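Local structure of probable glutaminase ybaS (Escherichia coli, 1U60) at residues S100-A103 with L104-G108; G179-Y182 with C183-E187; T198-T202 with I203-T207; H222-V225 with L226-N230. The protein catalyses the hydrolysis of L-glutamine to L-glutamate and ammonium as a homotetrameric enzyme of the glutaminase family. All blocks are in the same frame, centred on the assembly; numbering follows the deposited sequence.

Overall arrangement
The four contacts come one after another along the chain, and each is local: a place where the backbone enters a helix or leaves a strand. Contact 1 (short helix 101-106) and contact 2 (the start of helix 185-195) lie on the same side of the chain's centre, about 17 Å apart between centres, and touch where Gly108 meets Tyr180. Contact 3, where strand 198-200 turns into helix 202-213, is about 32 Å from contact 1 between centres and packs against the five-stranded antiparallel sheet. Contact 4 takes in strand 223-224 and the loop after it, about 19 Å from contact 3 between centres. Together they sample the helical region and the sheet region of a fold in the beta-lactamase clan.

Contact 1: residues S100-A103 with L104-G108; sequences SVIA and LELHG
The contact between Ile102 and Leu106 is an i to i+4 pairing along one side of the short helix 101-106, in the helical part of the glutaminase fold. The two side chains lie side by side and point the same way, with the CG2 branch of Ile102 meeting CD1 of Leu106 at 3.6 Å. That branch is available because Ile102 holds CG2 anti to the backbone N, with CG1 beside the N (chi1 -67°). Leu106 also rests CG against Ile102 O, at 3.3 Å, so the same residue is met through its side chain and its carbonyl.

Two backbone bonds of the helical i to i+4 kind run beneath this pair, from Glu105 N to Val101 O at 3.1 Å and from Leu106 N to Ile102 O at 2.9 Å. At the start of the helix Ser100 is the N-cap: its OG accepts from Ala103 N at 3.1 Å in a nearly straight bond (169°), satisfying an amide of the first turn. At the other end the His107 ring brings the carbon CD2 up to Ala103 O, 3.1 Å away, the oxygen lying at the ring's edge and in its plane.

Ala103 and Leu104 are the buried members. Leu104, with Val101, packs on Leu174 of helix 166-178, and Val101 also meets His167 and Ile171 there. Ala103 and Ile102 lean on the loop at Leu96, while His107 touches Leu112 of its own chain and Gly95 of the second subunit, placing the helix between helix 166-178 and the subunit boundary.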
# COMPACT_ATOMS: atom_id res chain seq x y z
N SER A 100 6.21 4.34 -17.31
CA SER A 100 5.34 3.57 -18.18
C SER A 100 4.26 4.37 -18.85
O SER A 100 3.36 4.91 -18.19
CB SER A 100 4.66 2.45 -17.39
OG SER A 100 3.78 1.78 -18.30
N VAL A 101 4.31 4.45 -20.19
CA VAL A 101 3.19 5.03 -20.94
C VAL A 101 2.02 4.05 -21.17
O VAL A 101 0.91 4.49 -21.44
CB VAL A 101 3.64 5.74 -22.30
CG1 VAL A 101 4.71 6.84 -22.00
CG2 VAL A 101 4.14 4.78 -23.35
N ILE A 102 2.26 2.74 -21.08
CA ILE A 102 1.18 1.75 -21.11
C ILE A 102 0.22 2.07 -19.95
O ILE A 102 -1.00 2.15 -20.14
CB ILE A 102 1.73 0.33 -21.00
CG1 ILE A 102 2.56 -0.06 -22.25
CG2 ILE A 102 0.57 -0.67 -20.83
CD1 ILE A 102 3.17 -1.48 -22.16
N ALA A 103 0.80 2.34 -18.77
CA ALA A 103 -0.00 2.74 -17.62
C ALA A 103 -0.97 3.87 -17.94
O ALA A 103 -2.16 3.82 -17.58
CB ALA A 103 0.92 3.17 -16.44
N LEU A 104 -0.48 4.91 -18.58
CA LEU A 104 -1.32 6.01 -18.92
C LEU A 104 -2.43 5.59 -19.85
O LEU A 104 -3.58 5.90 -19.62
CB LEU A 104 -0.52 7.13 -19.60
CG LEU A 104 0.38 7.96 -18.70
CD1 LEU A 104 1.27 8.90 -19.50
CD2 LEU A 104 -0.43 8.80 -17.73
N GLU A 105 -2.08 4.89 -20.92
CA GLU A 105 -3.07 4.65 -21.98
C GLU A 105 -4.15 3.72 -21.48
O GLU A 105 -5.31 3.84 -21.88
CB GLU A 105 -2.39 4.15 -23.28
CG GLU A 105 -2.33 5.23 -24.34
CD GLU A 105 -2.34 4.75 -25.81
OE1 GLU A 105 -2.47 3.53 -26.14
OE2 GLU A 105 -2.21 5.65 -26.69
N LEU A 106 -3.79 2.83 -20.56
CA LEU A 106 -4.75 1.93 -19.93
C LEU A 106 -5.74 2.61 -18.96
O LEU A 106 -6.74 1.99 -18.57
CB LEU A 106 -4.05 0.77 -19.22
CG LEU A 106 -3.31 -0.25 -20.09
CD1 LEU A 106 -2.55 -1.26 -19.23
CD2 LEU A 106 -4.26 -0.97 -21.06
N HIS A 107 -5.47 3.85 -18.57
CA HIS A 107 -6.31 4.53 -17.59
C HIS A 107 -6.80 5.84 -18.14
O HIS A 107 -7.06 6.82 -17.42
CB HIS A 107 -5.53 4.68 -16.28
CG HIS A 107 -5.26 3.37 -15.60
ND1 HIS A 107 -6.20 2.74 -14.80
CD2 HIS A 107 -4.17 2.56 -15.61
CE1 HIS A 107 -5.68 1.61 -14.34
NE2 HIS A 107 -4.45 1.48 -14.81
N GLY A 108 -6.93 5.86 -19.47
CA GLY A 108 -7.44 7.01 -20.20
C GLY A 108 -6.66 8.29 -20.03
O GLY A 108 -7.23 9.38 -20.05

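Contact 2: residues G179-Y182 with C183-E187; sequences GYLY and CDAME
Leu181 turns CG away from its own N (chi1 -155°) and, with chi2 at 81°, sends its CD2 methyl forward over the backbone of Cys183 and Ala185, while Asp184 turns its carboxylate back onto the helix that starts beside it by placing CG opposite its own N (chi1 174°). Leu181 CD2 lies 3.3 Å from Cys183 O and 3.4 Å from Ala185 CA; the second distance is tighter than usual for two carbons, so the methyl is pressed closely against the chain. Ala185 CB, 4.0 Å from Leu181 CD2, is the one side-chain partner within the segment of a methyl that otherwise lies on backbone atoms there.

The segment as a whole is a helix-to-helix connection. Gly179 ends helix 166-178 in a Schellman motif with positive phi, and Asp184 is the N-cap of helix 185-195. Asp184 OD2 accepts from Glu187 N at 3.0 Å, an approach on the anti side of the carboxylate, and more weakly from Met186 N at 3.3 Å. One oxygen thus serves two amides of the first turn, and the negative carboxylate at the N-terminal end of the helix is consistent with a favourable interaction with the helix dipole.

Leu181 is buried against Ile121 and Ser125 of helix 117-126, and the backbone N of Tyr182 donates to Ser125 OG. Tyr182 itself is anchored at the far end of its ring, where OH is hydrogen-bonded to Lys88 O. Glu187 OE2 forms a salt bridge with Arg135 NE on helix 132-147.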
# COMPACT_ATOMS: atom_id res chain seq x y z
N GLY A 179 -5.85 15.99 -20.71
CA GLY A 179 -6.55 16.76 -19.70
C GLY A 179 -5.98 16.63 -18.30
O GLY A 179 -6.57 17.15 -17.36
N TYR A 180 -4.84 15.96 -18.14
CA TYR A 180 -4.24 15.76 -16.82
C TYR A 180 -2.94 16.57 -16.59
O TYR A 180 -2.07 16.14 -15.84
CB TYR A 180 -4.06 14.26 -16.54
CG TYR A 180 -5.39 13.51 -16.39
CD1 TYR A 180 -6.02 13.42 -15.15
CD2 TYR A 180 -6.02 12.93 -17.49
CE1 TYR A 180 -7.23 12.79 -15.01
CE2 TYR A 180 -7.26 12.26 -17.35
CZ TYR A 180 -7.85 12.21 -16.10
OH TYR A 180 -9.07 11.57 -15.90
N LEU A 181 -2.84 17.73 -17.21
CA LEU A 181 -1.75 18.65 -16.98
C LEU A 181 -2.31 20.04 -16.85
O LEU A 181 -3.15 20.44 -17.66
CB LEU A 181 -0.68 18.61 -18.08
CG LEU A 181 0.68 19.09 -17.52
CD1 LEU A 181 1.38 18.00 -16.77
CD2 LEU A 181 1.61 19.64 -18.61
N TYR A 182 -1.88 20.75 -15.81
CA TYR A 182 -2.58 21.97 -15.33
C TYR A 182 -1.79 23.23 -15.54
O TYR A 182 -2.17 24.33 -15.04
CB TYR A 182 -3.04 21.78 -13.87
CG TYR A 182 -3.69 20.42 -13.74
CD1 TYR A 182 -4.96 20.19 -14.30
CD2 TYR A 182 -3.04 19.35 -13.16
CE1 TYR A 182 -5.58 18.96 -14.27
CE2 TYR A 182 -3.66 18.03 -13.14
CZ TYR A 182 -4.92 17.88 -13.70
OH TYR A 182 -5.57 16.68 -13.71
N CYS A 183 -0.73 23.11 -16.32
CA CYS A 183 -0.01 24.30 -16.84
C CYS A 183 0.63 23.91 -18.16
O CYS A 183 0.44 22.77 -18.65
CB CYS A 183 1.02 24.85 -15.85
SG CYS A 183 2.49 23.81 -15.60
N ASP A 184 1.31 24.84 -18.77
CA ASP A 184 2.04 24.61 -20.01
C ASP A 184 2.94 23.37 -19.91
O ASP A 184 3.62 23.20 -18.91
CB ASP A 184 2.85 25.86 -20.28
CG ASP A 184 3.78 25.74 -21.45
OD1 ASP A 184 3.32 25.93 -22.61
OD2 ASP A 184 5.00 25.47 -21.34
N ALA A 185 2.94 22.51 -20.93
CA ALA A 185 3.62 21.21 -20.87
C ALA A 185 5.12 21.38 -20.63
O ALA A 185 5.70 20.65 -19.82
CB ALA A 185 3.36 20.41 -22.14
N MET A 186 5.77 22.31 -21.33
CA MET A 186 7.21 22.40 -21.23
C MET A 186 7.62 23.09 -19.92
O MET A 186 8.61 22.72 -19.34
CB MET A 186 7.88 22.96 -22.51
CG MET A 186 7.88 21.88 -23.70
SD MET A 186 8.47 20.05 -23.44
CE MET A 186 6.97 19.27 -22.90
N GLU A 187 6.80 24.03 -19.41
CA GLU A 187 6.98 24.55 -18.05
C GLU A 187 6.95 23.45 -16.99
O GLU A 187 7.79 23.42 -16.10
CB GLU A 187 5.89 25.59 -17.73
CG GLU A 187 5.81 26.07 -16.28
CD GLU A 187 4.80 27.21 -16.07
OE1 GLU A 187 4.29 27.74 -17.12
OE2 GLU A 187 4.53 27.57 -14.87

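Contact 3: residues T198-T202 with I203-T207; sequences TLLNT and IELAT. With EDO (1,2-ethanediol), chain I.
Asn201 and Glu204 form a capping box, each side chain accepting from the other's backbone N. Asn201 OD1 accepts from Glu204 N at 2.8 Å, nearly in line with its C=O bond, and Glu204 OE1 accepts in return from Asn201 N at 2.9 Å, on the anti side and 32° out of the carboxylate plane. The two side chains cross at about a right angle, yet their flat ends stack with planes only 22° apart. Asn201 gets there with CG lodged between its backbone N and carbonyl carbon (chi1 61°).

In the next shell, Leu205 N bonds to Asn201 O and Ala206 N to Thr202 O, opening the helix. Leu200 lays CD1 4.0 Å from Leu205 CB and also touches Phe62 of the adjoining strand. Arg61 forms a salt bridge to Glu204 OE1, while Asn201 ND2 donates to O2 of a 1,2-ethanediol, probably from the crystallisation liquor, at 3.0 Å and weakly to Asp59 O.

Glu204 OE1 is therefore held by a backbone amide and by a guanidinium. Two donors on one oxygen of this buried side chain would be expected to favour the ionised carboxylate and keep it fixed where strand 198-200 gives way to helix 202-213.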
# COMPACT_ATOMS: atom_id res chain seq x y z
N THR A 198 18.23 18.94 -7.32
CA THR A 198 18.84 19.44 -6.09
C THR A 198 19.67 18.34 -5.41
O THR A 198 19.49 17.15 -5.71
CB THR A 198 17.75 19.95 -5.15
OG1 THR A 198 16.85 18.87 -4.87
CG2 THR A 198 16.94 21.07 -5.78
N LEU A 199 20.57 18.75 -4.53
CA LEU A 199 21.42 17.85 -3.78
C LEU A 199 21.13 17.91 -2.29
O LEU A 199 20.88 18.99 -1.75
CB LEU A 199 22.88 18.24 -3.98
CG LEU A 199 23.40 18.32 -5.43
CD1 LEU A 199 24.91 18.54 -5.43
CD2 LEU A 199 23.13 17.06 -6.21
N LEU A 200 21.06 16.74 -1.65
CA LEU A 200 20.94 16.68 -0.21
C LEU A 200 21.73 15.51 0.36
O LEU A 200 22.06 14.57 -0.37
CB LEU A 200 19.47 16.59 0.21
CG LEU A 200 18.81 15.21 0.19
CD1 LEU A 200 17.41 15.38 0.78
CD2 LEU A 200 18.83 14.52 -1.23
N ASN A 201 22.03 15.54 1.67
CA ASN A 201 22.74 14.45 2.28
C ASN A 201 21.80 13.54 3.05
O ASN A 201 20.58 13.75 3.09
CB ASN A 201 23.91 14.90 3.15
CG ASN A 201 23.52 15.75 4.27
OD1 ASN A 201 22.47 15.55 4.92
ND2 ASN A 201 24.37 16.77 4.57
N THR A 202 22.35 12.52 3.65
CA THR A 202 21.51 11.50 4.26
C THR A 202 20.77 12.05 5.49
O THR A 202 19.64 11.62 5.78
CB THR A 202 22.33 10.29 4.60
OG1 THR A 202 22.84 9.73 3.37
CG2 THR A 202 21.50 9.14 5.21
N ILE A 203 21.42 12.95 6.23
CA ILE A 203 20.76 13.59 7.36
C ILE A 203 19.60 14.44 6.90
O ILE A 203 18.55 14.46 7.54
CB ILE A 203 21.80 14.30 8.25
CG1 ILE A 203 22.56 13.21 9.03
CG2 ILE A 203 21.14 15.20 9.26
CD1 ILE A 203 23.78 13.68 9.71
N GLU A 204 19.80 15.19 5.81
CA GLU A 204 18.74 15.99 5.23
C GLU A 204 17.58 15.15 4.74
O GLU A 204 16.43 15.48 4.98
CB GLU A 204 19.32 16.85 4.12
CG GLU A 204 20.19 17.95 4.76
CD GLU A 204 21.13 18.68 3.78
OE1 GLU A 204 21.38 18.19 2.64
OE2 GLU A 204 21.65 19.74 4.24
N LEU A 205 17.89 14.00 4.13
CA LEU A 205 16.83 13.07 3.72
C LEU A 205 16.05 12.54 4.90
O LEU A 205 14.82 12.50 4.87
CB LEU A 205 17.39 11.96 2.86
CG LEU A 205 16.44 10.90 2.32
CD1 LEU A 205 15.31 11.62 1.54
CD2 LEU A 205 17.12 9.89 1.42
N ALA A 206 16.76 12.13 5.95
CA ALA A 206 16.12 11.70 7.18
C ALA A 206 15.30 12.78 7.82
O ALA A 206 14.29 12.49 8.45
CB ALA A 206 17.13 11.11 8.17
N THR A 207 15.70 14.04 7.64
CA THR A 207 14.93 15.16 8.14
C THR A 207 13.59 15.32 7.43
O THR A 207 12.59 15.59 8.07
CB THR A 207 15.76 16.44 8.01
OG1 THR A 207 16.98 16.33 8.77
CG2 THR A 207 15.00 17.60 8.59
C1 EDO I . 25.21 17.24 8.66
O1 EDO I . 25.98 16.34 7.80
C2 EDO I . 23.88 17.65 8.03
O2 EDO I . 23.98 18.60 6.95

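Contact 4: residues H222-V225 with L226-N230; sequences HKRV and LQADN
Arg224 reaches forward along the chain to Leu226, just beyond the two-residue strand 223-224. Before it, His222 and Lys223 both face Asn218, a G1 beta bulge in the small hairpin that pairs 223-224 with 217-218. The arginine chain is extended as far as CG and CD and then bends at chi3 (-62°), which turns the guanidinium toward Leu226 and Ala228. Arg224 NH1 donates to Leu226 O at 2.9 Å with an N-H...O angle of 159°, and the oxygen lies almost exactly in the guanidinium plane, at its edge. CG of the same side chain sits 3.3 Å from Leu226 O, so this carbonyl is met by both the aliphatic stem and the charged head of Arg224. NH1 also bonds to Gly215 O, so two backbone carbonyls share one nitrogen.

Val225 comes next. Val225 CG1, anti to the backbone N, runs beside the Leu226 side chain, the two side chains pointing the same way, and lies 3.9 Å from Leu226 CD2. Ala228 CB lies 4.0 Å from Arg224 NH1.

Leu226 is buried between helices 68-80 and 132-147, touching Ala74 and Ile142, and Val225 packs on Gln145 and Leu146 of helix 132-147. Glu78 on helix 68-80 accepts from Gln227 N and Asn230 ND2, fastening the loop that leads into helix 231-241.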
# COMPACT_ATOMS: atom_id res chain seq x y z
N HIS A 222 12.13 23.54 14.13
CA HIS A 222 10.98 23.79 15.04
C HIS A 222 9.96 24.66 14.33
O HIS A 222 9.57 25.74 14.83
CB HIS A 222 11.44 24.50 16.35
CG HIS A 222 12.63 23.86 16.99
ND1 HIS A 222 13.92 24.27 16.73
CD2 HIS A 222 12.74 22.84 17.87
CE1 HIS A 222 14.77 23.50 17.39
NE2 HIS A 222 14.08 22.64 18.11
N LYS A 223 9.57 24.22 13.15
CA LYS A 223 8.68 24.99 12.28
C LYS A 223 7.64 24.07 11.66
O LYS A 223 8.00 23.02 11.09
CB LYS A 223 9.45 25.65 11.16
CG LYS A 223 8.62 26.65 10.32
CD LYS A 223 9.52 27.72 9.68
CE LYS A 223 8.69 28.87 9.16
NZ LYS A 223 9.14 29.37 7.82
N ARG A 224 6.37 24.46 11.74
CA ARG A 224 5.32 23.72 11.06
C ARG A 224 5.35 24.06 9.59
O ARG A 224 5.16 25.21 9.23
CB ARG A 224 3.91 23.98 11.60
CG ARG A 224 2.88 23.20 10.77
CD ARG A 224 1.49 23.09 11.33
NE ARG A 224 1.48 22.41 12.59
CZ ARG A 224 1.51 21.10 12.72
NH1 ARG A 224 1.60 20.30 11.64
NH2 ARG A 224 1.52 20.55 13.90
N VAL A 225 5.63 23.07 8.75
CA VAL A 225 5.71 23.22 7.30
C VAL A 225 4.43 22.73 6.65
O VAL A 225 3.99 23.30 5.69
CB VAL A 225 6.89 22.39 6.73
CG1 VAL A 225 7.03 22.50 5.23
CG2 VAL A 225 8.14 22.77 7.39
N LEU A 226 3.88 21.61 7.13
CA LEU A 226 2.66 21.04 6.58
C LEU A 226 1.53 20.95 7.62
O LEU A 226 1.81 20.79 8.79
CB LEU A 226 2.94 19.63 6.07
CG LEU A 226 4.17 19.46 5.18
CD1 LEU A 226 4.36 17.96 4.85
CD2 LEU A 226 4.07 20.30 3.88
N GLN A 227 0.28 20.93 7.17
CA GLN A 227 -0.81 20.65 8.06
C GLN A 227 -0.76 19.19 8.43
O GLN A 227 -0.58 18.35 7.55
CB GLN A 227 -2.15 20.93 7.40
CG GLN A 227 -2.33 22.39 7.05
CD GLN A 227 -3.49 22.58 6.09
OE1 GLN A 227 -3.28 22.86 4.89
NE2 GLN A 227 -4.69 22.36 6.58
N ALA A 228 -0.93 18.90 9.71
CA ALA A 228 -0.94 17.52 10.17
C ALA A 228 -1.88 16.61 9.38
O ALA A 228 -1.55 15.44 9.10
CB ALA A 228 -1.27 17.49 11.66
N ASP A 229 -3.06 17.14 9.02
CA ASP A 229 -4.09 16.33 8.38
C ASP A 229 -3.69 15.95 6.96
O ASP A 229 -4.27 15.05 6.39
CB ASP A 229 -5.44 17.06 8.33
CG ASP A 229 -6.15 17.09 9.67
OD1 ASP A 229 -5.89 16.24 10.58
OD2 ASP A 229 -7.03 17.94 9.88
N ASN A 230 -2.74 16.67 6.38
CA ASN A 230 -2.24 16.33 5.04
C ASN A 230 -1.24 15.20 5.03
O ASN A 230 -1.09 14.56 4.01
CB ASN A 230 -1.67 17.56 4.30
CG ASN A 230 -2.77 18.47 3.79
OD1 ASN A 230 -3.88 17.99 3.49
ND2 ASN A 230 -2.51 19.77 3.67